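Side-chain contacts in HepC.19480.a.B1 (Helicobacter pylori, PDB 6MTZ), which is of unknown function but probably acts as a DHH/DHHA1-family phosphoesterase, with a parallel-sheet domain followed by a mixed-sheet domain: residues 171-174 with 175-178; 184-187 with 188-192; 205-208 with 209-212; 220-223 with 224-228. All coordinates share one frame; numbering follows the deposited sequence.

Contact 1 of 4, residues 171-174 with 175-178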
# COMPACT_ATOMS: atom_id res chain seq x y z
N GLY A 171 10.08 18.95 2.19
CA GLY A 171 9.29 18.05 1.34
C GLY A 171 10.12 17.03 0.58
O GLY A 171 9.68 15.90 0.35
N LYS A 172 11.33 17.41 0.16
CA LYS A 172 12.19 16.42 -0.50
C LYS A 172 12.54 15.29 0.46
O LYS A 172 12.54 14.11 0.06
CB LYS A 172 13.45 17.12 -1.03
CG LYS A 172 13.20 17.91 -2.33
CD LYS A 172 14.20 19.04 -2.56
CE LYS A 172 15.64 18.60 -2.41
NZ LYS A 172 16.59 19.69 -2.85
N VAL A 173 12.79 15.61 1.73
CA VAL A 173 13.03 14.58 2.72
C VAL A 173 11.81 13.67 2.85
O VAL A 173 11.93 12.44 2.94
CB VAL A 173 13.40 15.21 4.08
CG1 VAL A 173 13.60 14.10 5.13
CG2 VAL A 173 14.67 16.03 3.96
N CYS A 174 10.61 14.27 2.82
CA CYS A 174 9.39 13.47 2.97
C CYS A 174 9.15 12.59 1.75
O CYS A 174 8.69 11.46 1.88
CB CYS A 174 8.19 14.38 3.23
SG CYS A 174 8.21 15.19 4.84
N MET A 175 9.45 13.10 0.55
CA MET A 175 9.28 12.31 -0.65
C MET A 175 10.15 11.05 -0.60
O MET A 175 9.67 9.93 -0.83
CB MET A 175 9.63 13.17 -1.87
CG MET A 175 9.25 12.60 -3.20
SD MET A 175 9.56 13.87 -4.48
CE MET A 175 11.34 13.82 -4.63
N ARG A 176 11.43 11.22 -0.29
CA ARG A 176 12.29 10.05 -0.10
C ARG A 176 11.78 9.18 1.05
O ARG A 176 11.86 7.95 0.99
CB ARG A 176 13.73 10.49 0.14
CG ARG A 176 14.71 9.34 0.47
CD ARG A 176 16.16 9.83 0.35
NE ARG A 176 16.27 11.11 1.03
CZ ARG A 176 16.54 11.25 2.32
NH1 ARG A 176 16.77 10.17 3.06
NH2 ARG A 176 16.59 12.46 2.87
N MET A 177 11.27 9.80 2.12
CA MET A 177 10.75 9.00 3.23
C MET A 177 9.68 8.03 2.76
O MET A 177 9.66 6.86 3.16
CB MET A 177 10.19 9.90 4.34
CG MET A 177 9.56 9.11 5.52
SD MET A 177 7.84 8.60 5.31
CE MET A 177 7.02 10.17 5.61
N ILE A 178 8.77 8.50 1.90
CA ILE A 178 7.68 7.64 1.45
C ILE A 178 8.21 6.53 0.55
O ILE A 178 7.75 5.38 0.64
CB ILE A 178 6.60 8.49 0.73
CG1 ILE A 178 5.89 9.36 1.75
CG2 ILE A 178 5.59 7.60 0.00
CD1 ILE A 178 5.08 8.53 2.77
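Val173 and Arg176, one turn apart on helix 168-180, make the side-chain part of this contact. Arg176 NH2 lies beside the flank formed by CA, CG1 and CG2 of Val173, 4.1 Å from CG1, the two side chains crossing at a slant. The arginine leaves the helix with CG opposite its backbone N, and a bend at chi3 (46°) folds the guanidinium back toward the N-terminal end, alongside Val173. There NH2 also forms a salt bridge to Asp218 on helix 213-228, so the valine methyl groups flank a charge that already has an acidic partner.

The polar contacts are backbone bonds of the i-to-i+4 alpha-helical pattern. Met175 N reaches Gly171 O at 2.8 Å, and Met177 N reaches Val173 O at the same 2.8 Å. Arg176 N points almost straight at Lys172 O (3.1 Å, 178° at the hydrogen), and Ile178 N donates to Cys174 O at 3.0 Å.

Carbon-to-oxygen packing accompanies these bonds: Met177 CB lies 3.3 Å from Cys174 O, and Ile178 CG1 lies 3.5 Å from that same oxygen.

Beyond the helix, Cys174 points to Met154 of helix 145-159 and Leu19 of helix 19-29. Val173, Met177 and the paired Arg176 and Asp218 all face helix 213-228, where Met177 meets Tyr217 and Leu221. The chemistry therefore joins these two helices by apolar packing and an ion pair together.

Contact 2 of 4, residues 184-187 with 188-192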
# COMPACT_ATOMS: atom_id res chain seq x y z
N LEU A 184 7.20 -2.65 5.57
CA LEU A 184 5.98 -3.48 5.58
C LEU A 184 5.51 -3.66 4.14
O LEU A 184 5.03 -2.71 3.51
CB LEU A 184 4.88 -2.85 6.44
CG LEU A 184 5.18 -2.56 7.92
CD1 LEU A 184 3.99 -1.86 8.59
CD2 LEU A 184 5.53 -3.83 8.70
N ASN A 185 5.64 -4.89 3.64
CA ASN A 185 5.19 -5.21 2.28
C ASN A 185 3.77 -4.73 2.04
O ASN A 185 2.84 -5.06 2.80
CB ASN A 185 5.27 -6.72 2.04
CG ASN A 185 4.84 -7.11 0.64
OD1 ASN A 185 3.67 -7.38 0.39
ND2 ASN A 185 5.80 -7.15 -0.29
N ARG A 186 3.59 -3.95 0.97
CA ARG A 186 2.31 -3.30 0.72
C ARG A 186 1.24 -4.31 0.32
O ARG A 186 0.09 -4.19 0.76
CB ARG A 186 2.45 -2.23 -0.37
CG ARG A 186 1.17 -1.41 -0.59
CD ARG A 186 1.39 -0.16 -1.49
NE ARG A 186 1.76 -0.48 -2.87
CZ ARG A 186 0.89 -0.66 -3.87
NH1 ARG A 186 -0.42 -0.55 -3.66
NH2 ARG A 186 1.33 -0.93 -5.10
N PHE A 187 1.60 -5.31 -0.48
CA PHE A 187 0.61 -6.29 -0.91
C PHE A 187 0.09 -7.10 0.27
O PHE A 187 -1.12 -7.29 0.42
CB PHE A 187 1.19 -7.26 -1.95
CG PHE A 187 0.18 -8.27 -2.44
CD1 PHE A 187 -0.01 -9.46 -1.77
CD2 PHE A 187 -0.64 -7.98 -3.52
CE1 PHE A 187 -0.98 -10.37 -2.19
CE2 PHE A 187 -1.59 -8.88 -3.94
CZ PHE A 187 -1.77 -10.08 -3.28
N MET A 188 1.00 -7.60 1.11
CA MET A 188 0.57 -8.48 2.18
C MET A 188 -0.09 -7.72 3.33
O MET A 188 -0.98 -8.27 3.99
CB MET A 188 1.75 -9.30 2.70
CG MET A 188 2.34 -10.29 1.66
SD MET A 188 1.21 -11.56 1.11
CE MET A 188 1.06 -12.61 2.58
N PHE A 189 0.32 -6.47 3.58
CA PHE A 189 -0.09 -5.72 4.76
C PHE A 189 -0.59 -4.33 4.36
O PHE A 189 -0.07 -3.31 4.78
CB PHE A 189 1.06 -5.60 5.75
CG PHE A 189 1.87 -6.86 5.87
CD1 PHE A 189 1.29 -8.02 6.33
CD2 PHE A 189 3.22 -6.87 5.54
CE1 PHE A 189 2.04 -9.20 6.45
CE2 PHE A 189 3.98 -8.02 5.66
CZ PHE A 189 3.38 -9.20 6.12
N ASP A 190 -1.66 -4.30 3.55
CA ASP A 190 -2.08 -3.06 2.92
C ASP A 190 -2.38 -1.98 3.95
O ASP A 190 -1.87 -0.86 3.87
CB ASP A 190 -3.30 -3.32 2.05
CG ASP A 190 -3.79 -2.07 1.37
OD1 ASP A 190 -3.10 -1.59 0.44
OD2 ASP A 190 -4.84 -1.55 1.80
N ASP A 191 -3.19 -2.30 4.96
CA ASP A 191 -3.57 -1.29 5.94
C ASP A 191 -2.41 -0.92 6.85
O ASP A 191 -2.25 0.25 7.22
CB ASP A 191 -4.76 -1.76 6.77
CG ASP A 191 -6.02 -1.85 5.96
OD1 ASP A 191 -6.10 -1.18 4.90
OD2 ASP A 191 -6.93 -2.59 6.38
N GLU A 192 -1.62 -1.91 7.27
CA GLU A 192 -0.52 -1.61 8.19
C GLU A 192 0.57 -0.84 7.47
O GLU A 192 1.26 -0.01 8.09
CB GLU A 192 0.04 -2.89 8.81
CG GLU A 192 -0.96 -3.63 9.72
CD GLU A 192 -1.91 -4.54 8.95
OE1 GLU A 192 -1.84 -4.55 7.71
OE2 GLU A 192 -2.72 -5.25 9.60
O HOH W 1 -1.68 -3.71 -1.23
O HOH W 2 -3.31 -6.63 2.53
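In the turn that leads into helix 190-203, with Phe189 at the N-cap position, Asn185 holds Met188 by its side chain. Asn185 OD1 accepts from Met188 N at 2.8 Å, with the donor in the carbonyl plane and 161° at the hydrogen. One residue on, Phe189 N donates to Asn185 O (3.0 Å), so both oxygens of Asn185 bind successive amides. The amide nitrogen ND2 is anchored separately, on Ser271 OG.

Met188 has CG beside its backbone N (chi1 -65°) and a bend at chi2 (-63°), which together bring SD to the edge of the Phe187 ring, in its plane and 5.0 Å from the centroid: a Met-aromatic contact. Phe187 also meets Tyr270 edge-to-face. CB of Met188 sits over the centre of the Phe189 ring, 3.6 Å above its plane.

Water 1 donates to Arg186 O (2.7 Å) and to Asp190 OD1, and water 2 links Phe187 O with Asp190 N, joining the turn to the first helical residue. The charged ends are paired outside, Arg186 with Glu45 and Asp190 with Arg194. The motif is an N-cap-like bond from an Asn side chain to the amide three residues on, here closing the single turn 185-189 that precedes helix 190-203.

Contact 3 of 4, residues 205-208 with 209-212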
# COMPACT_ATOMS: atom_id res chain seq x y z
N LYS A 205 4.66 17.17 11.51
CA LYS A 205 4.06 18.32 12.18
C LYS A 205 4.89 18.78 13.38
O LYS A 205 4.81 19.95 13.77
CB LYS A 205 2.64 17.98 12.62
CG LYS A 205 2.54 17.10 13.87
CD LYS A 205 1.13 16.52 14.02
CE LYS A 205 1.06 15.56 15.20
NZ LYS A 205 -0.29 14.97 15.38
N ASN A 206 5.70 17.90 13.96
CA ASN A 206 6.55 18.29 15.06
C ASN A 206 7.88 18.88 14.60
O ASN A 206 8.70 19.23 15.44
CB ASN A 206 6.78 17.10 15.98
CG ASN A 206 5.51 16.65 16.63
OD1 ASN A 206 4.69 17.48 17.03
ND2 ASN A 206 5.28 15.35 16.67
N TYR A 207 8.08 19.03 13.30
CA TYR A 207 9.30 19.58 12.73
C TYR A 207 9.07 20.86 11.93
O TYR A 207 9.99 21.67 11.83
CB TYR A 207 9.97 18.52 11.82
CG TYR A 207 10.49 17.35 12.63
CD1 TYR A 207 9.65 16.30 12.97
CD2 TYR A 207 11.81 17.34 13.10
CE1 TYR A 207 10.11 15.25 13.74
CE2 TYR A 207 12.27 16.30 13.87
CZ TYR A 207 11.42 15.25 14.18
OH TYR A 207 11.87 14.21 14.95
N LEU A 208 7.87 21.04 11.36
CA LEU A 208 7.57 22.18 10.49
C LEU A 208 8.02 23.51 11.08
O LEU A 208 8.48 24.40 10.36
CB LEU A 208 6.07 22.26 10.21
CG LEU A 208 5.51 21.14 9.34
CD1 LEU A 208 4.01 21.04 9.55
CD2 LEU A 208 5.84 21.41 7.89
N PHE A 209 7.88 23.67 12.39
CA PHE A 209 8.16 24.95 13.02
C PHE A 209 9.51 24.98 13.69
O PHE A 209 9.76 25.84 14.54
CB PHE A 209 7.04 25.28 14.00
CG PHE A 209 5.68 25.15 13.39
CD1 PHE A 209 5.22 26.10 12.47
CD2 PHE A 209 4.87 24.07 13.69
CE1 PHE A 209 3.98 25.97 11.89
CE2 PHE A 209 3.62 23.94 13.11
CZ PHE A 209 3.18 24.88 12.21
N LEU A 210 10.40 24.05 13.34
CA LEU A 210 11.78 24.11 13.80
C LEU A 210 12.60 24.97 12.84
O LEU A 210 12.27 25.09 11.66
CB LEU A 210 12.38 22.71 13.92
CG LEU A 210 11.63 21.79 14.89
CD1 LEU A 210 12.34 20.44 15.05
CD2 LEU A 210 11.43 22.51 16.23
N GLU A 211 13.67 25.57 13.37
CA GLU A 211 14.49 26.48 12.57
C GLU A 211 15.21 25.74 11.44
O GLU A 211 15.44 26.32 10.37
CB GLU A 211 15.49 27.20 13.48
N ASN A 212 15.60 24.49 11.67
CA ASN A 212 16.28 23.67 10.67
C ASN A 212 15.47 22.41 10.38
O ASN A 212 16.00 21.30 10.41
CB ASN A 212 17.69 23.31 11.15
CG ASN A 212 17.68 22.39 12.37
OD1 ASN A 212 16.78 22.46 13.21
ND2 ASN A 212 18.67 21.49 12.45
O HOH W 3 7.16 21.79 14.45
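The Phe209 ring carries Leu208 CB over one face. That carbon lies 4.1 Å from the ring centroid and only 11° off the normal, which meets the geometry of a CH-pi contact between sequence neighbours. Lys205 O approaches the same ring obliquely, 4.1 Å from Phe209 CD2. The Tyr207 ring is touched by Leu210, whose CD1 comes obliquely to 3.7 Å from Tyr207 CD2. Tyr207 also meets Tyr217 edge-to-face.

The type I beta turn from Tyr207 to Leu210 brings the Leu210 side chain to the Tyr207 ring. Its closing bond, Leu210 N to Tyr207 O, measures 2.8 Å and is nearly straight at the hydrogen (165°), but the donor stands well above the carbonyl plane and so does not lie on a lone pair. Leu210 turns its CG beside the backbone N (chi1 -60°), folding the side chain back over the turn: CG is 3.5 Å from Tyr207 O, and CD1 can then reach the tyrosine ring.

A water supplements the backbone bonding. Water 3 donates to Lys205 O at 3.1 Å and accepts from Phe209 N at 2.9 Å, bridging two residues four apart; the Phe209 amide is poorly angled for Tyr207 O.

Phe209 and Leu210 are exposed. The inner side of this loop, between helices 190-203 and 213-228, is held by its neighbours: Lys205 lies on Trp147 and Leu208 on Pro150, both of helix 145-159, while Tyr207 packs on Ala216 and Leu224 of helix 213-228.

Contact 4 of 4, residues 220-223 with 224-228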
# COMPACT_ATOMS: atom_id res chain seq x y z
N ASP A 220 16.36 12.45 12.19
CA ASP A 220 15.54 11.78 13.20
C ASP A 220 14.74 10.62 12.63
O ASP A 220 14.23 9.80 13.41
CB ASP A 220 14.52 12.75 13.84
CG ASP A 220 15.13 13.61 14.94
OD1 ASP A 220 16.35 13.54 15.19
OD2 ASP A 220 14.36 14.38 15.56
N LEU A 221 14.61 10.55 11.31
CA LEU A 221 13.63 9.66 10.70
C LEU A 221 13.90 8.19 10.99
O LEU A 221 12.97 7.42 11.26
CB LEU A 221 13.60 9.90 9.19
CG LEU A 221 12.68 8.97 8.40
CD1 LEU A 221 11.26 9.00 8.93
CD2 LEU A 221 12.69 9.39 6.95
N PHE A 222 15.17 7.76 10.91
CA PHE A 222 15.50 6.34 11.04
C PHE A 222 15.03 5.79 12.38
O PHE A 222 14.35 4.76 12.45
CB PHE A 222 17.01 6.12 10.86
CG PHE A 222 17.44 4.66 10.89
CD1 PHE A 222 17.19 3.81 9.81
CD2 PHE A 222 18.14 4.14 11.98
CE1 PHE A 222 17.59 2.48 9.82
CE2 PHE A 222 18.56 2.79 12.01
CZ PHE A 222 18.29 1.97 10.93
N ARG A 223 15.35 6.51 13.46
CA ARG A 223 14.92 6.09 14.79
C ARG A 223 13.40 6.11 14.88
O ARG A 223 12.79 5.19 15.46
CB ARG A 223 15.55 7.00 15.86
CG ARG A 223 15.24 6.60 17.30
CD ARG A 223 16.01 7.41 18.36
NE ARG A 223 15.63 6.96 19.70
CZ ARG A 223 16.27 6.00 20.37
NH1 ARG A 223 17.35 5.44 19.87
NH2 ARG A 223 15.82 5.62 21.57
N LEU A 224 12.76 7.12 14.28
CA LEU A 224 11.30 7.17 14.26
C LEU A 224 10.70 5.96 13.56
O LEU A 224 9.69 5.42 14.02
CB LEU A 224 10.81 8.46 13.58
CG LEU A 224 11.06 9.78 14.30
CD1 LEU A 224 10.48 10.94 13.45
CD2 LEU A 224 10.44 9.75 15.70
N LYS A 225 11.29 5.54 12.44
CA LYS A 225 10.78 4.38 11.73
C LYS A 225 10.86 3.13 12.59
O LYS A 225 9.92 2.32 12.60
CB LYS A 225 11.55 4.17 10.42
CG LYS A 225 11.43 5.31 9.41
CD LYS A 225 12.35 5.04 8.19
CE LYS A 225 11.91 3.78 7.45
NZ LYS A 225 12.66 3.59 6.14
N LYS A 226 11.99 2.93 13.27
CA LYS A 226 12.14 1.77 14.15
C LYS A 226 11.05 1.76 15.21
O LYS A 226 10.52 0.69 15.55
CB LYS A 226 13.52 1.77 14.82
CG LYS A 226 14.66 1.32 13.94
CD LYS A 226 15.90 1.09 14.82
CE LYS A 226 17.00 0.39 14.08
NZ LYS A 226 18.21 0.17 14.91
N ILE A 227 10.70 2.93 15.74
CA ILE A 227 9.68 3.00 16.78
C ILE A 227 8.30 2.78 16.18
O ILE A 227 7.46 2.07 16.75
CB ILE A 227 9.78 4.33 17.53
CG1 ILE A 227 11.02 4.33 18.41
CG2 ILE A 227 8.56 4.56 18.40
CD1 ILE A 227 11.35 5.66 18.94
N ALA A 228 8.03 3.38 15.01
CA ALA A 228 6.71 3.20 14.41
C ALA A 228 6.47 1.74 14.05
O ALA A 228 5.32 1.29 14.01
CB ALA A 228 6.56 4.09 13.18
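Leu221 O receives Lys225 N at 2.8 Å, the shortest polar bond between 220-223 and 224-228. The same oxygen is crowded by Lys225 CG at 3.2 Å. The bond before it in the i-to-i+4 ladder, Leu224 N to Asp220 O, is longer (3.2 Å); after it Lys226 N and Ile227 N donate to Phe222 O and Arg223 O. The bonding is thus regular here, although the N atoms of Phe222 and Arg223 lack a bond to the preceding turn and the helix is kinked there.

Two lysines use their aliphatic parts in different ways. Lys225 presses CG against Leu221 CD1 (3.7 Å), then bends at chi3 (63°) so that its ammonium turns away to Glu183, with a weak bond to Gln180 O. An acid beside a helical carbonyl end would be expected to favour the charged form of this lysine. Lys226 instead runs extended beyond CG and lays CE obliquely against the Phe222 ring, 3.5 Å from CE2, before NZ bonds to Glu236 O.

On another side of the helix, Ile227 CD1 comes to 4.3 Å from Arg223 CG. Arg223 extends past it to a salt bridge with Asp234, and both residues rest on Pro233.

Residues four apart pair their aliphatic stems along the turns while charged or polar ends are anchored on the loops around: this is i-to-i+4 alpha-helical side-chain pairing, here in the last turns of helix 213-228, which packs against helices 190-203 and 238-251.

The four contacts follow in series along the chain: contact 1 on helix 168-180, contact 2 entering helix 190-203, contact 3 in the loop after it, and contact 4 on helix 213-228. Contacts 1 and 4 lie 14 Å apart by centres and touch directly, Met177 CG to Leu221 CD2 at 3.5 Å. Contacts 3 and 4 are 16 Å apart by centres and joined by a probable hydrogen bond, Tyr207 OH to Asp220 OD2 at 2.6 Å. Contact 2 touches none of the others: its nearest atoms are about 6 Å from contact 4, and its centre is about 29 Å from that of contact 3. All lie in the helical region that comes between the two sheets along the chain.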